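Local coordinates for geranylgeranyl pyrophosphate synthase (Corynebacterium glutamicum, PDB 3LMD), which probably condenses isopentenyl diphosphate with allylic diphosphates to build longer polyprenyl diphosphates, as a magnesium-dependent member of the FPP/GGPP synthase family, at residues P34-T37 against A38-D42; L210-H214 against A215-P219; E338-R341 against N342-T345. All coordinates share one frame; numbering follows the deposited sequence.

Interaction 1: residues P34-T37 against A38-D42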
# COMPACT_ATOMS: atom_id res chain seq x y z
N PRO A 34 29.31 -6.03 26.30
CA PRO A 34 28.36 -7.00 26.84
C PRO A 34 27.05 -6.40 27.33
O PRO A 34 26.01 -7.03 27.17
CB PRO A 34 29.14 -7.63 28.01
CG PRO A 34 30.57 -7.49 27.60
CD PRO A 34 30.63 -6.13 26.96
N GLU A 35 27.07 -5.21 27.93
CA GLU A 35 25.79 -4.60 28.32
C GLU A 35 25.03 -4.08 27.11
O GLU A 35 23.84 -4.31 26.98
CB GLU A 35 25.93 -3.47 29.35
CG GLU A 35 26.43 -3.93 30.68
CD GLU A 35 27.92 -3.77 30.76
OE1 GLU A 35 28.63 -4.80 30.88
OE2 GLU A 35 28.37 -2.61 30.64
N LEU A 36 25.73 -3.36 26.22
CA LEU A 36 25.11 -2.95 24.97
C LEU A 36 24.36 -4.16 24.41
O LEU A 36 23.17 -4.08 24.10
CB LEU A 36 26.15 -2.47 23.95
CG LEU A 36 25.54 -1.95 22.64
CD1 LEU A 36 24.51 -0.84 22.96
CD2 LEU A 36 26.61 -1.45 21.68
N THR A 37 25.08 -5.28 24.30
CA THR A 37 24.53 -6.51 23.74
C THR A 37 23.22 -6.93 24.44
O THR A 37 22.21 -7.22 23.78
CB THR A 37 25.59 -7.66 23.73
OG1 THR A 37 26.66 -7.32 22.82
CG2 THR A 37 24.97 -8.99 23.27
N ALA A 38 23.22 -6.93 25.77
CA ALA A 38 22.04 -7.36 26.54
C ALA A 38 20.82 -6.43 26.38
O ALA A 38 19.67 -6.90 26.24
CB ALA A 38 22.40 -7.50 28.02
N ARG A 39 21.07 -5.13 26.45
CA ARG A 39 20.02 -4.12 26.33
C ARG A 39 19.38 -4.21 24.94
O ARG A 39 18.15 -4.23 24.82
CB ARG A 39 20.61 -2.72 26.53
CG ARG A 39 20.98 -2.38 27.97
CD ARG A 39 21.30 -0.89 28.13
NE ARG A 39 22.23 -0.38 27.10
CZ ARG A 39 23.56 -0.40 27.21
NH1 ARG A 39 24.15 -0.91 28.28
NH2 ARG A 39 24.32 0.09 26.23
N ILE A 40 20.22 -4.28 23.92
CA ILE A 40 19.77 -4.39 22.54
C ILE A 40 19.00 -5.70 22.33
O ILE A 40 17.88 -5.67 21.83
CB ILE A 40 20.96 -4.28 21.57
CG1 ILE A 40 21.52 -2.85 21.59
CG2 ILE A 40 20.56 -4.67 20.17
CD1 ILE A 40 20.56 -1.79 21.10
N ASN A 41 19.57 -6.84 22.72
CA ASN A 41 18.86 -8.12 22.67
C ASN A 41 17.47 -8.10 23.33
O ASN A 41 16.50 -8.58 22.74
CB ASN A 41 19.70 -9.28 23.23
CG ASN A 41 20.80 -9.71 22.27
OD1 ASN A 41 20.81 -9.34 21.10
ND2 ASN A 41 21.75 -10.50 22.78
N ASP A 42 17.36 -7.53 24.52
CA ASP A 42 16.07 -7.40 25.20
C ASP A 42 15.08 -6.55 24.40
O ASP A 42 13.89 -6.84 24.33
CB ASP A 42 16.22 -6.73 26.56
CG ASP A 42 16.92 -7.61 27.58
OD1 ASP A 42 17.23 -8.77 27.24
OD2 ASP A 42 17.18 -7.14 28.71
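Arg39 N donates to Glu35 O at 2.9 Å in an almost straight bond, 176° at the hydrogen, and this is one of four successive i to i+4 backbone bonds that make the opening turns of helix 34-55. Ile40 N to Leu36 O (3.0 Å) and Asn41 N to Thr37 O (2.9 Å) follow it; Ala38 N to Pro34 O is more bent.

Two backbone amides and the Thr37 hydroxyl are tied to Asp33 just ahead of the helix. Asp33 OD2 accepts from Leu36 N and, weakly, from Glu35 N, while Thr37 OG1 bonds to Asp33 O.

Arg39 reaches back over the preceding turn. Its chain leaves extended and then bends at chi3 (-48°), which folds the guanidinium against the backbone. One face of that flat group lies over Leu36 CA, 3.3 Å above its plane, with Glu35 O on the same face. NH1 touches Glu35 CB, and NH2 lies 3.4 Å from Leu36 CD1, the leucine side chain crossing the arginine at about a right angle. The carboxylate of Glu35 swings away, leaving OE2 5.1 Å from Arg39 NH1; Arg39 NE makes a long, weak ion pair with Glu87.

Leu36 and Ile40 run side by side, CD1 to CG1 at 3.9 Å, and Ile40 continues onto Leu83 and Leu84 of helix 77-86. Thr37 CG2, which lies anti to the backbone N, is 3.6 Å from Asn41 ND2.

Chemically, the contact divides an apolar face, which joins the helix to the fold, from a charged one where the guanidinium rests on backbone and aliphatic carbon. With the Glu87 pair long and weak and the Glu35 carboxylate not touching it, any electrostatic hold on the arginine is probably loose.

Interaction 2: residues L210-H214 against A215-P219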
# COMPACT_ATOMS: atom_id res chain seq x y z
N LEU A 210 14.44 7.43 12.68
CA LEU A 210 13.31 7.21 13.58
C LEU A 210 13.78 6.74 14.95
O LEU A 210 13.24 7.18 15.96
CB LEU A 210 12.35 6.19 12.95
CG LEU A 210 11.52 6.78 11.78
CD1 LEU A 210 10.66 5.61 11.18
CD2 LEU A 210 10.64 7.98 12.19
N GLY A 211 14.74 5.82 14.99
CA GLY A 211 15.28 5.33 16.26
C GLY A 211 15.85 6.49 17.06
O GLY A 211 15.54 6.63 18.24
N ALA A 212 16.63 7.35 16.41
CA ALA A 212 17.23 8.49 17.10
C ALA A 212 16.18 9.53 17.48
O ALA A 212 16.20 10.07 18.60
CB ALA A 212 18.34 9.12 16.25
N MET A 213 15.26 9.84 16.57
CA MET A 213 14.27 10.88 16.83
C MET A 213 13.35 10.50 18.00
O MET A 213 13.08 11.34 18.88
CB MET A 213 13.43 11.21 15.59
CG MET A 213 12.42 12.39 15.85
SD MET A 213 10.81 11.86 16.49
CE MET A 213 10.11 11.43 14.84
N HIS A 214 12.83 9.28 17.99
CA HIS A 214 11.96 8.83 19.08
C HIS A 214 12.66 8.63 20.42
O HIS A 214 12.00 8.56 21.45
CB HIS A 214 11.13 7.59 18.71
CG HIS A 214 10.02 7.90 17.77
ND1 HIS A 214 8.90 8.60 18.16
CD2 HIS A 214 9.91 7.74 16.43
CE1 HIS A 214 8.11 8.79 17.11
NE2 HIS A 214 8.70 8.28 16.05
N ALA A 215 13.99 8.57 20.41
CA ALA A 215 14.76 8.54 21.64
C ALA A 215 15.08 9.95 22.14
O ALA A 215 15.72 10.12 23.20
CB ALA A 215 16.03 7.75 21.45
N GLY A 216 14.65 10.95 21.38
CA GLY A 216 14.93 12.36 21.69
C GLY A 216 16.37 12.80 21.48
O GLY A 216 16.83 13.73 22.13
N ALA A 217 17.10 12.17 20.56
CA ALA A 217 18.45 12.63 20.21
C ALA A 217 18.46 14.07 19.66
O ALA A 217 17.47 14.54 19.13
CB ALA A 217 19.09 11.68 19.21
N ALA A 218 19.60 14.75 19.79
CA ALA A 218 19.82 16.06 19.16
C ALA A 218 19.69 15.96 17.63
O ALA A 218 20.06 14.95 17.05
CB ALA A 218 21.22 16.63 19.54
N PRO A 219 19.15 17.02 16.99
CA PRO A 219 18.91 17.11 15.54
C PRO A 219 20.12 16.69 14.69
O PRO A 219 19.95 15.96 13.71
CB PRO A 219 18.60 18.59 15.32
CG PRO A 219 18.00 19.05 16.64
CD PRO A 219 18.68 18.22 17.72
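Ala217 N closes back onto Ala212 O at 3.0 Å and Gly216 N onto Met213 O at the same length: the paired bonds of a Schellman motif, which ends helix 188-214. The Ala217 bond is the straighter, 160° at the hydrogen. Gly216 N sits well above the carbonyl plane of Met213, 64° out of it, rather than on a lone pair. Ala215 N divides itself between Gly211 O and Ala212 O, and both bonds are weak. Ala212 O is thus approached by two amides, one good and one poor.

Gly216 is where the chain leaves the helix; its phi of +71° favours glycine. Ala217 then points its methyl back at the helix, CB 3.4 Å from Ala212 O and 4.0 Å from Ala212 CB, giving the motif the apolar contact that commonly accompanies it. Ala215 CB lies 3.4 Å from Gly211 O.

Farther out, neighbouring helices hold this corner in place. Ala212 and Ala217 both rest on Ile222 of helix 219-246, the helix that starts just after the turn, with Ala218 as its N-cap. Ala215 lies on Val97 of helix 95-118 and exchanges a backbone bond with Lys91. The result is a short turn joining helix 188-214 to helix 219-246 in the all-helical synthase fold.

His214 bonds through NE2 to Thr161 OG1 of helix 159-181, and Met213 CE lies over one face of its imidazole, 3.6 Å above the ring plane and displaced toward its rim.

Interaction 3: residues E338-R341 against N342-T345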
# COMPACT_ATOMS: atom_id res chain seq x y z
N GLU A 338 31.15 2.80 17.80
CA GLU A 338 32.13 1.87 17.24
C GLU A 338 31.48 0.58 16.72
O GLU A 338 31.99 -0.02 15.78
CB GLU A 338 33.23 1.53 18.26
CG GLU A 338 34.21 2.72 18.55
CD GLU A 338 34.69 3.45 17.28
OE1 GLU A 338 35.21 2.80 16.34
OE2 GLU A 338 34.56 4.69 17.23
N ALA A 339 30.36 0.17 17.32
CA ALA A 339 29.59 -0.97 16.81
C ALA A 339 29.01 -0.63 15.42
O ALA A 339 28.99 -1.48 14.52
CB ALA A 339 28.44 -1.30 17.80
N LEU A 340 28.53 0.60 15.26
CA LEU A 340 28.05 1.03 13.96
C LEU A 340 29.17 1.04 12.97
O LEU A 340 29.01 0.56 11.85
CB LEU A 340 27.38 2.40 14.01
CG LEU A 340 26.09 2.40 14.84
CD1 LEU A 340 25.64 3.81 15.02
CD2 LEU A 340 24.99 1.54 14.16
N ARG A 341 30.32 1.56 13.36
CA ARG A 341 31.45 1.58 12.49
C ARG A 341 31.86 0.18 12.11
O ARG A 341 32.10 -0.10 10.98
CB ARG A 341 32.62 2.31 13.14
CG ARG A 341 33.71 2.71 12.18
CD ARG A 341 35.04 3.03 12.83
NE ARG A 341 34.97 4.03 13.88
CZ ARG A 341 34.88 5.33 13.68
NH1 ARG A 341 34.84 5.80 12.47
NH2 ARG A 341 34.83 6.14 14.70
N ASN A 342 31.92 -0.71 13.08
CA ASN A 342 32.39 -2.04 12.85
C ASN A 342 31.51 -2.80 11.91
O ASN A 342 31.97 -3.60 11.17
CB ASN A 342 32.52 -2.83 14.13
CG ASN A 342 33.62 -2.32 15.03
OD1 ASN A 342 33.68 -2.68 16.19
ND2 ASN A 342 34.48 -1.48 14.52
N LEU A 343 30.23 -2.56 11.94
CA LEU A 343 29.41 -3.27 11.03
C LEU A 343 29.55 -2.84 9.58
O LEU A 343 29.41 -3.62 8.68
CB LEU A 343 27.99 -3.32 11.48
CG LEU A 343 27.12 -2.11 11.48
CD1 LEU A 343 26.50 -2.04 10.19
CD2 LEU A 343 26.08 -2.32 12.51
N ALA A 344 29.86 -1.57 9.39
CA ALA A 344 30.23 -1.09 8.08
C ALA A 344 31.55 -1.67 7.65
O ALA A 344 31.65 -2.22 6.60
CB ALA A 344 30.27 0.37 8.07
N THR A 345 32.55 -1.56 8.51
CA THR A 345 33.90 -1.98 8.22
C THR A 345 33.96 -3.45 7.92
O THR A 345 34.60 -3.89 7.01
CB THR A 345 34.83 -1.68 9.36
OG1 THR A 345 34.97 -0.28 9.50
CG2 THR A 345 36.12 -2.23 9.06
O HOH W 1 35.75 0.32 15.82
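Asn342 N bonds to Glu338 O at 2.8 Å, and Thr345 N to Arg341 O at 2.9 Å; Leu343 N to Ala339 O is somewhat longer, 3.1 Å. The bond from Ala344 N to Leu340 O is long and weak, and Leu343 N adds a weak one to Leu340 O.

The salt bridge runs within one turn: Arg341 turns its guanidinium side-on to Glu338, NE meeting OE1 at 2.8 Å and NH2 meeting OE2 at 2.9 Å. Glu338 CD lies at the guanidinium edge, in its plane; OE2 uses its syn lone pair, while NE meets OE1 tilted from the carboxylate plane. A bend at chi3 (-53°) brings the group round, and NH1 is taken by Asn325 OD1, which should fix its rotation. OE1 also accepts from a water 2.6 Å away, which accepts in turn from Asn342 ND2, linking the bridge to the next turn.

Among the apolar side chains, Leu343 has CG between its own nitrogen and carbonyl carbon (chi1 70°), 3.3 Å from Leu340 O, and its CD2 is 4.3 Å from Leu340 CD2.

These two leucines wedge helix 335-349 between helices 77-86 and 219-246, while Ala344 and Arg341 face helix 309-328.

How the interactions relate
Interactions 1 and 3 belong to helices far apart in sequence that meet in space: Leu36 CD2 packs 4.3 Å from Ala339 CB, although the centres lie 16 Å apart. Phe31, just ahead of helix 34-55, touches both Leu36 and Ala339, and helix 77-86 receives Ile40 from the first and both leucines from the third. Interaction 2 stands clear of the others, its nearest atoms about 10 Å from interaction 1 and about 9 Å from interaction 3; helix 219-246 joins it to 338-345, since Leu225 meets both Ala212 and Leu340. All three lie away from the metal-binding residues Asp115, Asp119, Glu302 and Ser305, and serve as structural packing.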